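Local structure of superantigen-like protein SSL8 (Staphylococcus aureus, 3R2T) at residues 154-159 against 244-249; 167-172 against 195-200; 171-176 against 187-192; 207-212 against 221-226. The protein is a staphylococcal superantigen-like protein of unproven function, probably secreted and built, like its toxin relatives, from an OB-fold domain and a beta-grasp domain. One frame throughout, in Å; residues are numbered along the deposited sequence. Where two conformers were deposited one is given.

Contact 1: 154-159 against 244-249; sequences PNLLVK and IEVNLK
Leu156 to Lys159 and Ile244 to Leu248 are neighbouring parallel strands in the middle of the five-stranded mixed sheet of the C-terminal domain, their axes 4.7 Å apart and 13° from parallel. Five backbone hydrogen bonds join them, from Ile244 N to Asn155 O at one end to Leu248 N to Lys159 O at the other. On the face that looks at helix 182-197, Leu156 rests CD1 against both Ile244 CG2, at 3.8 Å, and Val246 CG2, at 3.9 Å. CG trans to the backbone N (chi1 169°) gives this reach. Val158 CG1 meets Leu248 CD1 at 4.0 Å. The face bearing Leu157, Lys159, Glu245 and Asn247 is partly polar. Lys159, bent at chi3, crosses Glu245 and forms a salt bridge, NZ to OE1 3.4 Å. The same OE1 accepts a hydrogen bond from Asn247 ND2 at 2.8 Å, on the anti side of the carboxylate and close to the amide plane, so a hydrogen bond and a longer ionic contact hold one oxygen. Strand 167-171 flanks this pair beyond 156-160 and strand 207-213 beyond 241-248. A parallel central pair joining the first and last strands, with a helix packed on one face, is the signature of the beta-grasp fold.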
# COMPACT_ATOMS: atom_id res chain seq x y z
N PRO A 154 1.93 26.79 -20.98
CA PRO A 154 2.42 27.81 -20.07
C PRO A 154 3.94 27.71 -19.95
O PRO A 154 4.51 26.62 -20.12
CB PRO A 154 1.77 27.41 -18.75
CG PRO A 154 1.63 25.88 -18.86
CD PRO A 154 1.26 25.67 -20.29
N ASN A 155 4.61 28.84 -19.70
CA ASN A 155 6.07 28.82 -19.57
C ASN A 155 6.47 28.05 -18.33
O ASN A 155 5.81 28.12 -17.30
CB ASN A 155 6.66 30.23 -19.47
CG ASN A 155 8.21 30.22 -19.46
OD1 ASN A 155 8.84 29.38 -20.10
ND2 ASN A 155 8.81 31.17 -18.74
N LEU A 156 7.55 27.30 -18.47
CA LEU A 156 8.15 26.54 -17.39
C LEU A 156 9.47 27.30 -17.22
O LEU A 156 10.31 27.29 -18.12
CB LEU A 156 8.41 25.09 -17.77
CG LEU A 156 9.28 24.27 -16.80
CD1 LEU A 156 8.72 24.25 -15.39
CD2 LEU A 156 9.45 22.85 -17.31
N LEU A 157 9.64 28.01 -16.12
CA LEU A 157 10.86 28.74 -15.87
C LEU A 157 11.69 27.96 -14.86
O LEU A 157 11.23 27.71 -13.75
CB LEU A 157 10.55 30.13 -15.33
CG LEU A 157 11.75 31.01 -14.99
CD1 LEU A 157 12.61 31.26 -16.23
CD2 LEU A 157 11.27 32.33 -14.39
N VAL A 158 12.90 27.59 -15.24
CA VAL A 158 13.77 26.84 -14.33
C VAL A 158 14.91 27.76 -13.94
O VAL A 158 15.59 28.30 -14.83
CB VAL A 158 14.30 25.58 -14.99
CG1 VAL A 158 15.22 24.78 -14.02
CG2 VAL A 158 13.14 24.73 -15.47
N LYS A 159 15.11 27.93 -12.63
CA LYS A 159 16.13 28.82 -12.10
C LYS A 159 16.96 28.29 -10.93
O LYS A 159 16.57 27.38 -10.19
CB LYS A 159 15.50 30.10 -11.59
CG LYS A 159 14.65 30.81 -12.56
CD LYS A 159 14.37 32.23 -12.06
CE LYS A 159 13.73 32.25 -10.69
NZ LYS A 159 13.53 33.65 -10.24
N ILE A 244 4.67 28.22 -14.51
CA ILE A 244 5.23 27.25 -13.58
C ILE A 244 6.69 27.65 -13.40
O ILE A 244 7.39 27.91 -14.38
CB ILE A 244 5.14 25.85 -14.15
CG1 ILE A 244 3.67 25.52 -14.51
CG2 ILE A 244 5.73 24.82 -13.17
CD1 ILE A 244 3.48 24.27 -15.32
N GLU A 245 7.14 27.71 -12.15
CA GLU A 245 8.50 28.10 -11.87
C GLU A 245 9.18 27.07 -10.96
O GLU A 245 8.61 26.61 -9.96
CB GLU A 245 8.53 29.49 -11.22
CG GLU A 245 9.93 29.92 -10.79
CD GLU A 245 9.99 31.37 -10.28
OE1 GLU A 245 10.84 31.67 -9.41
OE2 GLU A 245 9.19 32.20 -10.75
N VAL A 246 10.39 26.71 -11.33
CA VAL A 246 11.18 25.80 -10.54
C VAL A 246 12.41 26.54 -10.01
O VAL A 246 13.05 27.27 -10.77
CB VAL A 246 11.65 24.60 -11.40
CG1 VAL A 246 12.64 23.73 -10.65
CG2 VAL A 246 10.46 23.80 -11.88
N ASN A 247 12.69 26.39 -8.72
CA ASN A 247 13.89 26.96 -8.11
C ASN A 247 14.75 25.81 -7.58
O ASN A 247 14.34 25.07 -6.69
CB ASN A 247 13.55 27.98 -7.03
CG ASN A 247 13.24 29.34 -7.62
OD1 ASN A 247 14.16 30.10 -7.94
ND2 ASN A 247 11.97 29.67 -7.76
N LEU A 248 15.93 25.65 -8.17
CA LEU A 248 16.86 24.60 -7.78
C LEU A 248 17.90 25.12 -6.81
O LEU A 248 18.33 26.28 -6.91
CB LEU A 248 17.58 24.05 -9.01
CG LEU A 248 16.71 23.47 -10.12
CD1 LEU A 248 17.58 23.08 -11.31
CD2 LEU A 248 15.91 22.28 -9.61
N LYS A 249 18.31 24.27 -5.87
CA LYS A 249 19.35 24.63 -4.91
C LYS A 249 20.14 23.41 -4.41
O LYS A 249 19.75 22.25 -4.62
CB LYS A 249 18.78 25.47 -3.76
CG LYS A 249 17.62 24.83 -2.99
CD LYS A 249 16.93 25.83 -2.02
CE LYS A 249 17.85 26.36 -0.90
NZ LYS A 249 18.90 27.32 -1.35
OXT LYS A 249 21.23 23.55 -3.81

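Contact 2: 167-172 against 195-200; sequences FSIDEF and KKYKLY
Lys196, near the C-terminal end of helix 182-197, sends its side chain to the carboxylate of Glu171 on the edge strand 167-171. Its NZ forms a salt bridge with Glu171 OE1; the modelled separation, 2.4 Å, is very short and its exact value is doubtful. Tyr197 follows and carries most of the contact. Its OH donates to Glu171 OE2, at an equally doubtful 2.5 Å, while the carboxylate lies at the ring's edge with its plane 87° from that of the ring. Glu171 bends at chi2 (-71°), lifting its two oxygens to separate partners. An ammonium and a phenol donor together would be expected to favour the charged carboxylate at this buried residue. The tyrosine OH also sits 3.3 Å from Ile169 CG2, and Ile169 CD1 comes to the ring edge. Near the same CE1 corner, Phe167 CE2 approaches Tyr197 CE1 obliquely, at 3.7 Å; the two ring planes are 29° apart but slid so far that they scarcely overlap. Val158 of the next strand also touches Tyr197. Lys198, with positive phi, is the first residue to depart from helical backbone angles. Helix-end side chains reaching the edge strand, from a helix packed on one sheet face, fit the beta-grasp domain.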
# COMPACT_ATOMS: atom_id res chain seq x y z
N PHE A 167 21.37 30.55 -13.10
CA PHE A 167 20.76 30.59 -14.42
C PHE A 167 19.27 30.79 -14.37
O PHE A 167 18.63 30.60 -13.34
CB PHE A 167 21.08 29.33 -15.25
CG PHE A 167 20.68 28.02 -14.59
CD1 PHE A 167 21.64 27.17 -14.06
CD2 PHE A 167 19.35 27.64 -14.52
CE1 PHE A 167 21.29 25.96 -13.46
CE2 PHE A 167 18.98 26.43 -13.92
CZ PHE A 167 19.96 25.59 -13.39
N SER A 168 18.72 31.16 -15.51
CA SER A 168 17.30 31.37 -15.68
C SER A 168 16.98 30.91 -17.11
O SER A 168 17.38 31.57 -18.06
CB SER A 168 16.94 32.83 -15.50
OG SER A 168 15.57 33.00 -15.74
N ILE A 169 16.28 29.78 -17.22
CA ILE A 169 15.98 29.14 -18.51
C ILE A 169 14.49 28.83 -18.75
O ILE A 169 13.84 28.17 -17.93
CB ILE A 169 16.78 27.80 -18.63
CG1 ILE A 169 18.28 28.04 -18.37
CG2 ILE A 169 16.56 27.13 -20.00
CD1 ILE A 169 19.22 26.82 -18.66
N ASP A 170 13.96 29.30 -19.89
CA ASP A 170 12.57 29.03 -20.29
C ASP A 170 12.53 27.68 -20.94
O ASP A 170 13.20 27.46 -21.93
CB ASP A 170 12.06 30.04 -21.31
CG ASP A 170 11.85 31.40 -20.72
OD1 ASP A 170 11.95 31.51 -19.48
OD2 ASP A 170 11.56 32.35 -21.49
N GLU A 171 11.74 26.78 -20.37
CA GLU A 171 11.61 25.43 -20.91
C GLU A 171 10.24 25.29 -21.52
O GLU A 171 9.25 25.78 -20.96
CB GLU A 171 11.77 24.39 -19.80
CG GLU A 171 13.19 24.22 -19.26
CD GLU A 171 14.15 23.52 -20.25
OE1 GLU A 171 13.67 22.88 -21.22
OE2 GLU A 171 15.38 23.61 -20.06
N PHE A 172 10.16 24.64 -22.68
CA PHE A 172 8.86 24.38 -23.31
C PHE A 172 8.16 23.31 -22.47
O PHE A 172 8.78 22.34 -22.06
CB PHE A 172 9.02 23.89 -24.75
CG PHE A 172 7.71 23.56 -25.40
CD1 PHE A 172 6.88 24.58 -25.87
CD2 PHE A 172 7.28 22.24 -25.53
CE1 PHE A 172 5.66 24.29 -26.46
CE2 PHE A 172 6.06 21.94 -26.12
CZ PHE A 172 5.24 22.97 -26.59
N LYS A 195 16.46 14.75 -16.31
CA LYS A 195 17.13 14.57 -17.60
C LYS A 195 17.89 15.81 -18.09
O LYS A 195 18.98 15.68 -18.64
CB LYS A 195 16.14 14.04 -18.65
CG LYS A 195 15.09 15.02 -19.11
CD LYS A 195 13.85 14.29 -19.65
CE LYS A 195 12.75 15.27 -20.10
NZ LYS A 195 11.38 14.65 -20.04
N LYS A 196 17.35 17.01 -17.87
CA LYS A 196 18.02 18.24 -18.33
C LYS A 196 18.81 19.07 -17.31
O LYS A 196 19.65 19.87 -17.72
CB LYS A 196 16.98 19.15 -18.96
CG LYS A 196 16.19 18.44 -20.03
CD LYS A 196 15.15 19.31 -20.70
CE LYS A 196 15.76 20.42 -21.51
NZ LYS A 196 14.74 21.08 -22.38
N TYR A 197 18.54 18.91 -16.02
CA TYR A 197 19.23 19.68 -14.97
C TYR A 197 19.92 18.79 -13.93
O TYR A 197 20.35 19.27 -12.89
CB TYR A 197 18.25 20.64 -14.31
CG TYR A 197 17.72 21.67 -15.27
CD1 TYR A 197 18.41 22.86 -15.48
CD2 TYR A 197 16.59 21.44 -16.03
CE1 TYR A 197 17.96 23.79 -16.38
CE2 TYR A 197 16.12 22.37 -16.94
CZ TYR A 197 16.81 23.55 -17.11
OH TYR A 197 16.38 24.50 -18.00
N LYS A 198 20.04 17.50 -14.23
CA LYS A 198 20.68 16.53 -13.33
C LYS A 198 20.12 16.57 -11.89
O LYS A 198 20.87 16.47 -10.91
CB LYS A 198 22.20 16.70 -13.38
CG LYS A 198 22.75 16.58 -14.82
CD LYS A 198 24.28 16.58 -14.94
CE LYS A 198 24.92 15.32 -14.35
NZ LYS A 198 26.39 15.25 -14.62
N LEU A 199 18.81 16.70 -11.77
CA LEU A 199 18.18 16.68 -10.47
C LEU A 199 18.41 15.29 -9.88
O LEU A 199 18.31 14.28 -10.59
CB LEU A 199 16.67 16.95 -10.57
CG LEU A 199 15.92 16.92 -9.24
CD1 LEU A 199 16.41 18.03 -8.30
CD2 LEU A 199 14.39 17.01 -9.45
N TYR A 200 18.72 15.27 -8.59
CA TYR A 200 18.98 14.05 -7.83
C TYR A 200 20.22 13.29 -8.32
O TYR A 200 20.33 12.09 -8.09
CB TYR A 200 17.77 13.09 -7.80
CG TYR A 200 16.46 13.71 -7.38
CD1 TYR A 200 16.34 14.40 -6.18
CD2 TYR A 200 15.33 13.58 -8.17
CE1 TYR A 200 15.14 14.97 -5.79
CE2 TYR A 200 14.10 14.14 -7.79
CZ TYR A 200 14.02 14.84 -6.59
OH TYR A 200 12.83 15.40 -6.19

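Contact 3: 171-176 against 187-192; sequences EFFFIQ and FKIRKL
Phe173 and Ile189 meet where the chain following strand 167-171 passes alongside helix 182-197. The far end of the phenyl ring does the touching: CZ lies 3.7 Å from Ile189 CG1, and CE2 is 3.9 Å from the same methylene. The two side chains cross at about a right angle. Lys188 contributes its aliphatic root, with CB 4.2 Å from Phe173 CZ and near the plane of the ring, at its edge. Leu192, one turn farther along the helix, brings CD1 to the same ring's edge, 4.4 Å from Phe173 CD2. Three helix residues thus gather round one aromatic side chain. The ring can reach them because chi1 of Phe173 (-166°) turns CG away from the backbone N and extends the side chain toward the helix.

In the next shell, Leu156 and Ile244 of the central strands touch Phe173, and Leu185, a turn earlier in the helix, packs on it as well. Ile189 in turn rests on Ile244 and Val246. The polar end of Lys188 leads away from this group to salt bridges with Glu73 and Glu184, while its CB is fixed by the helix backbone. At the end of strand 167-171, just before the loop, Glu171 CG comes within 4.5 Å of Leu192 CD2, while its carboxylate is occupied by Lys196 and Tyr197.

Between 171-176 and 187-192 the chemistry is therefore apolar: the loop is held to the helix by the fit of a phenyl ring among aliphatic groups, and the charged ends at the margin find their partners in other parts of the protein.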
# COMPACT_ATOMS: atom_id res chain seq x y z
N GLU A 171 11.74 26.78 -20.37
CA GLU A 171 11.61 25.43 -20.91
C GLU A 171 10.24 25.29 -21.52
O GLU A 171 9.25 25.78 -20.96
CB GLU A 171 11.77 24.39 -19.80
CG GLU A 171 13.19 24.22 -19.26
CD GLU A 171 14.15 23.52 -20.25
OE1 GLU A 171 13.67 22.88 -21.22
OE2 GLU A 171 15.38 23.61 -20.06
N PHE A 172 10.16 24.64 -22.68
CA PHE A 172 8.86 24.38 -23.31
C PHE A 172 8.16 23.31 -22.47
O PHE A 172 8.78 22.34 -22.06
CB PHE A 172 9.02 23.89 -24.75
CG PHE A 172 7.71 23.56 -25.40
CD1 PHE A 172 6.88 24.58 -25.87
CD2 PHE A 172 7.28 22.24 -25.53
CE1 PHE A 172 5.66 24.29 -26.46
CE2 PHE A 172 6.06 21.94 -26.12
CZ PHE A 172 5.24 22.97 -26.59
N PHE A 173 6.87 23.49 -22.20
CA PHE A 173 6.10 22.52 -21.44
C PHE A 173 4.70 22.58 -22.00
O PHE A 173 4.21 23.66 -22.32
CB PHE A 173 6.10 22.87 -19.95
CG PHE A 173 5.63 21.76 -19.06
CD1 PHE A 173 4.38 21.79 -18.46
CD2 PHE A 173 6.46 20.67 -18.81
CE1 PHE A 173 3.97 20.76 -17.63
CE2 PHE A 173 6.06 19.63 -17.98
CZ PHE A 173 4.83 19.66 -17.39
N PHE A 174 4.06 21.44 -22.17
CA PHE A 174 2.72 21.43 -22.69
C PHE A 174 1.87 20.48 -21.86
O PHE A 174 2.35 19.45 -21.37
CB PHE A 174 2.69 21.02 -24.17
CG PHE A 174 2.83 19.54 -24.39
CD1 PHE A 174 1.75 18.78 -24.82
CD2 PHE A 174 4.04 18.90 -24.15
CE1 PHE A 174 1.87 17.41 -25.02
CE2 PHE A 174 4.16 17.53 -24.34
CZ PHE A 174 3.07 16.79 -24.78
N ILE A 175 0.62 20.87 -21.71
CA ILE A 175 -0.35 20.10 -20.98
C ILE A 175 -1.44 19.76 -21.97
O ILE A 175 -2.04 20.63 -22.58
CB ILE A 175 -0.89 20.92 -19.79
CG1 ILE A 175 0.29 21.35 -18.89
CG2 ILE A 175 -1.96 20.12 -19.02
CD1 ILE A 175 -0.07 22.37 -17.86
N GLN A 176 -1.65 18.47 -22.15
CA GLN A 176 -2.67 17.96 -23.07
C GLN A 176 -4.11 17.93 -22.51
O GLN A 176 -5.09 18.07 -23.27
CB GLN A 176 -2.27 16.57 -23.62
CG GLN A 176 -1.29 15.66 -22.78
CD GLN A 176 -1.59 15.48 -21.28
OE1 GLN A 176 -1.78 16.47 -20.53
NE2 GLN A 176 -1.56 14.22 -20.81
N PHE A 187 5.26 14.71 -11.54
CA PHE A 187 6.09 13.66 -12.09
C PHE A 187 6.78 14.09 -13.39
O PHE A 187 7.99 13.87 -13.57
CB PHE A 187 5.27 12.38 -12.36
CG PHE A 187 6.13 11.18 -12.72
CD1 PHE A 187 6.52 10.95 -14.03
CD2 PHE A 187 6.57 10.30 -11.73
CE1 PHE A 187 7.32 9.87 -14.35
CE2 PHE A 187 7.37 9.22 -12.03
CZ PHE A 187 7.75 8.99 -13.34
N LYS A 188 6.01 14.71 -14.29
CA LYS A 188 6.56 15.15 -15.58
C LYS A 188 7.57 16.27 -15.39
O LYS A 188 8.57 16.35 -16.10
CB LYS A 188 5.44 15.61 -16.53
CG LYS A 188 4.64 14.49 -17.23
CD LYS A 188 3.48 15.13 -18.02
CE LYS A 188 3.01 14.23 -19.17
NZ LYS A 188 2.65 12.86 -18.79
N ILE A 189 7.30 17.17 -14.46
CA ILE A 189 8.23 18.24 -14.25
C ILE A 189 9.53 17.64 -13.70
O ILE A 189 10.57 17.88 -14.25
CB ILE A 189 7.67 19.34 -13.40
CG1 ILE A 189 6.58 20.08 -14.17
CG2 ILE A 189 8.76 20.34 -13.05
CD1 ILE A 189 5.76 21.06 -13.30
N ARG A 190 9.46 16.80 -12.67
CA ARG A 190 10.72 16.23 -12.13
C ARG A 190 11.49 15.38 -13.13
O ARG A 190 12.72 15.38 -13.12
CB ARG A 190 10.50 15.41 -10.85
CG ARG A 190 9.84 16.22 -9.74
CD ARG A 190 10.01 15.58 -8.41
NE ARG A 190 8.93 15.93 -7.48
CZ ARG A 190 9.01 15.80 -6.17
NH1 ARG A 190 7.97 16.11 -5.39
NH2 ARG A 190 10.14 15.38 -5.61
N LYS A 191 10.75 14.64 -13.96
CA LYS A 191 11.34 13.82 -15.01
C LYS A 191 12.20 14.72 -15.89
O LYS A 191 13.33 14.39 -16.24
CB LYS A 191 10.22 13.18 -15.84
CG LYS A 191 10.64 12.40 -17.11
CD LYS A 191 9.39 11.77 -17.75
CE LYS A 191 9.67 10.99 -19.04
NZ LYS A 191 10.02 11.86 -20.20
N LEU A 192 11.64 15.87 -16.24
CA LEU A 192 12.34 16.82 -17.09
C LEU A 192 13.55 17.39 -16.36
O LEU A 192 14.61 17.55 -16.96
CB LEU A 192 11.39 17.91 -17.53
CG LEU A 192 11.91 18.94 -18.52
CD1 LEU A 192 10.72 19.56 -19.25
CD2 LEU A 192 12.79 19.97 -17.84

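Contact 4: 207-212 against 221-226; sequences GRIVIN and IDLSDK. With SO4 (sulfate ion), chain C.
Ile221, Ile209 and Leu223 carry most of this antiparallel contact, which joins strand 207-213 to the outermost strand 218-222. Ile209 and Ile221 form a hydrogen-bonded pair, each backbone N giving a bond of 2.9 Å to the carbonyl oxygen of the other: Ile209 N to Ile221 O, and Ile221 N to Ile209 O. Their side chains share the face directed at helix 182-197, with CB atoms 4.3 Å apart, and Ile221 also touches Asp186 and Arg190 of that helix.

Leu223, just past the end of the strand, extends the same apolar row. Its CD2 lies 3.7 Å from Ile209 CG1 and equally near Ile209 CD1, the two side chains crossing at about a right angle. With CG opposite the carbonyl carbon (chi1 -66°), the leucine lies over the Gly207 to Arg208 peptide. Leu223 N donates to Gly207 O at 3.0 Å, from well above the carbonyl plane. Gly207 has a positive phi of 141°, a conformation suited to glycine, and Leu223 CD1 passes close to it.

The strand ends in a type I turn from Asp222 to Asp225. Asp222 OD1 accepts from Ser224 N at 2.9 Å, forming an Asx turn, with the donor above the carboxylate plane. A water that accepts from Gly207 N and hydrogen-bonds Ser224 OG ties this turn to the neighbouring strand. Beyond it, Lys226 NZ binds a sulfate, probably from the crystallisation liquor, which Ser150 of the second subunit also holds. The arrangement is the open end of a beta hairpin, here at the edge of the beta-grasp sheet.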
# COMPACT_ATOMS: atom_id res chain seq x y z
N GLY A 207 14.96 22.15 -3.51
CA GLY A 207 14.26 23.15 -4.30
C GLY A 207 12.76 23.01 -4.24
O GLY A 207 12.21 22.35 -3.36
N ARG A 208 12.09 23.63 -5.20
CA ARG A 208 10.64 23.58 -5.26
C ARG A 208 10.09 23.85 -6.65
O ARG A 208 10.77 24.44 -7.49
CB ARG A 208 10.04 24.64 -4.34
CG ARG A 208 10.48 26.07 -4.67
CD ARG A 208 9.66 27.12 -3.91
NE ARG A 208 10.16 28.48 -4.11
CZ ARG A 208 9.52 29.59 -3.73
NH1 ARG A 208 8.31 29.54 -3.16
NH2 ARG A 208 10.09 30.78 -3.95
N ILE A 209 8.85 23.43 -6.84
CA ILE A 209 8.11 23.66 -8.06
C ILE A 209 6.94 24.49 -7.60
O ILE A 209 6.28 24.12 -6.63
CB ILE A 209 7.55 22.37 -8.67
CG1 ILE A 209 8.64 21.33 -8.91
CG2 ILE A 209 6.75 22.67 -9.98
CD1 ILE A 209 8.07 19.97 -9.28
N VAL A 210 6.68 25.60 -8.29
CA VAL A 210 5.55 26.47 -7.95
C VAL A 210 4.68 26.63 -9.18
O VAL A 210 5.14 27.10 -10.23
CB VAL A 210 6.01 27.87 -7.51
CG1 VAL A 210 4.80 28.80 -7.29
CG2 VAL A 210 6.83 27.78 -6.27
N ILE A 211 3.41 26.25 -9.06
CA ILE A 211 2.45 26.38 -10.15
C ILE A 211 1.61 27.61 -9.83
O ILE A 211 0.91 27.64 -8.82
CB ILE A 211 1.58 25.11 -10.26
CG1 ILE A 211 2.47 23.88 -10.55
CG2 ILE A 211 0.52 25.27 -11.37
CD1 ILE A 211 1.77 22.53 -10.37
N ASN A 212 1.70 28.63 -10.66
CA ASN A 212 0.94 29.86 -10.45
C ASN A 212 -0.31 29.87 -11.31
O ASN A 212 -0.23 29.60 -12.50
CB ASN A 212 1.83 31.08 -10.75
CG ASN A 212 2.92 31.28 -9.71
OD1 ASN A 212 2.63 31.41 -8.53
ND2 ASN A 212 4.17 31.33 -10.16
N ILE A 221 5.39 22.51 -4.40
CA ILE A 221 5.89 21.17 -4.13
C ILE A 221 7.38 21.21 -3.78
O ILE A 221 8.16 21.79 -4.49
CB ILE A 221 5.73 20.25 -5.36
CG1 ILE A 221 4.25 20.19 -5.81
CG2 ILE A 221 6.24 18.80 -5.03
CD1 ILE A 221 4.06 19.64 -7.23
N ASP A 222 7.75 20.55 -2.69
CA ASP A 222 9.12 20.50 -2.25
C ASP A 222 9.82 19.34 -2.96
O ASP A 222 9.34 18.21 -2.95
CB ASP A 222 9.11 20.30 -0.75
CG ASP A 222 10.49 20.34 -0.12
OD1 ASP A 222 11.54 20.36 -0.80
OD2 ASP A 222 10.50 20.34 1.12
N LEU A 223 10.94 19.63 -3.60
CA LEU A 223 11.70 18.61 -4.33
C LEU A 223 12.53 17.68 -3.43
O LEU A 223 13.11 16.71 -3.94
CB LEU A 223 12.64 19.27 -5.34
CG LEU A 223 12.02 20.03 -6.50
CD1 LEU A 223 13.10 20.70 -7.32
CD2 LEU A 223 11.16 19.08 -7.38
N SER A 224 12.60 17.96 -2.13
CA SER A 224 13.39 17.12 -1.18
C SER A 224 12.79 15.75 -0.91
O SER A 224 13.48 14.86 -0.43
CB SER A 224 13.53 17.82 0.17
OG SER A 224 14.21 19.05 0.00
N ASP A 225 11.49 15.60 -1.16
CA ASP A 225 10.80 14.32 -0.93
C ASP A 225 9.71 14.09 -1.99
O ASP A 225 9.37 15.01 -2.72
CB ASP A 225 10.25 14.24 0.50
CG ASP A 225 9.15 15.29 0.78
OD1 ASP A 225 8.74 16.01 -0.16
OD2 ASP A 225 8.70 15.37 1.96
N LYS A 226 9.20 12.87 -2.08
CA LYS A 226 8.18 12.52 -3.06
C LYS A 226 6.91 13.33 -2.80
O LYS A 226 6.65 13.71 -1.69
CB LYS A 226 7.88 11.01 -2.99
CG LYS A 226 6.90 10.49 -4.07
CD LYS A 226 6.52 8.99 -3.91
CE LYS A 226 7.72 8.04 -4.04
NZ LYS A 226 7.32 6.58 -3.86
S SO4 C . 7.82 7.20 -0.08
O1 SO4 C . 8.54 6.55 1.01
O2 SO4 C . 6.81 8.11 0.46
O3 SO4 C . 8.77 8.00 -0.83
O4 SO4 C . 7.17 6.21 -0.95
O HOH W 1 13.89 21.40 -0.83

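The four contacts illustrate how one sheet and one helix are tied together. Contact 1 supplies the central strands; its neighbours are contact 2, through the edge strand 167-171 (Leu156 O to Glu171 N, 2.7 Å), and contact 4, through Glu245 O to Val210 N, also 2.7 Å. Contacts 2 and 3 share Glu171 and Phe172, and both use helix 182-197, their centres 11 Å apart. Contact 3 meets contact 1 where Ile189 CD1 lies 3.8 Å from Ile244 CG2. The turn following strand 218-222 is tied to Tyr200, past the helix (OH to Leu223 O, 2.6 Å), and to Arg190 within it (NH2 to Asp225 O, 3.0 Å). The sulfate touches contact 4 alone among the four.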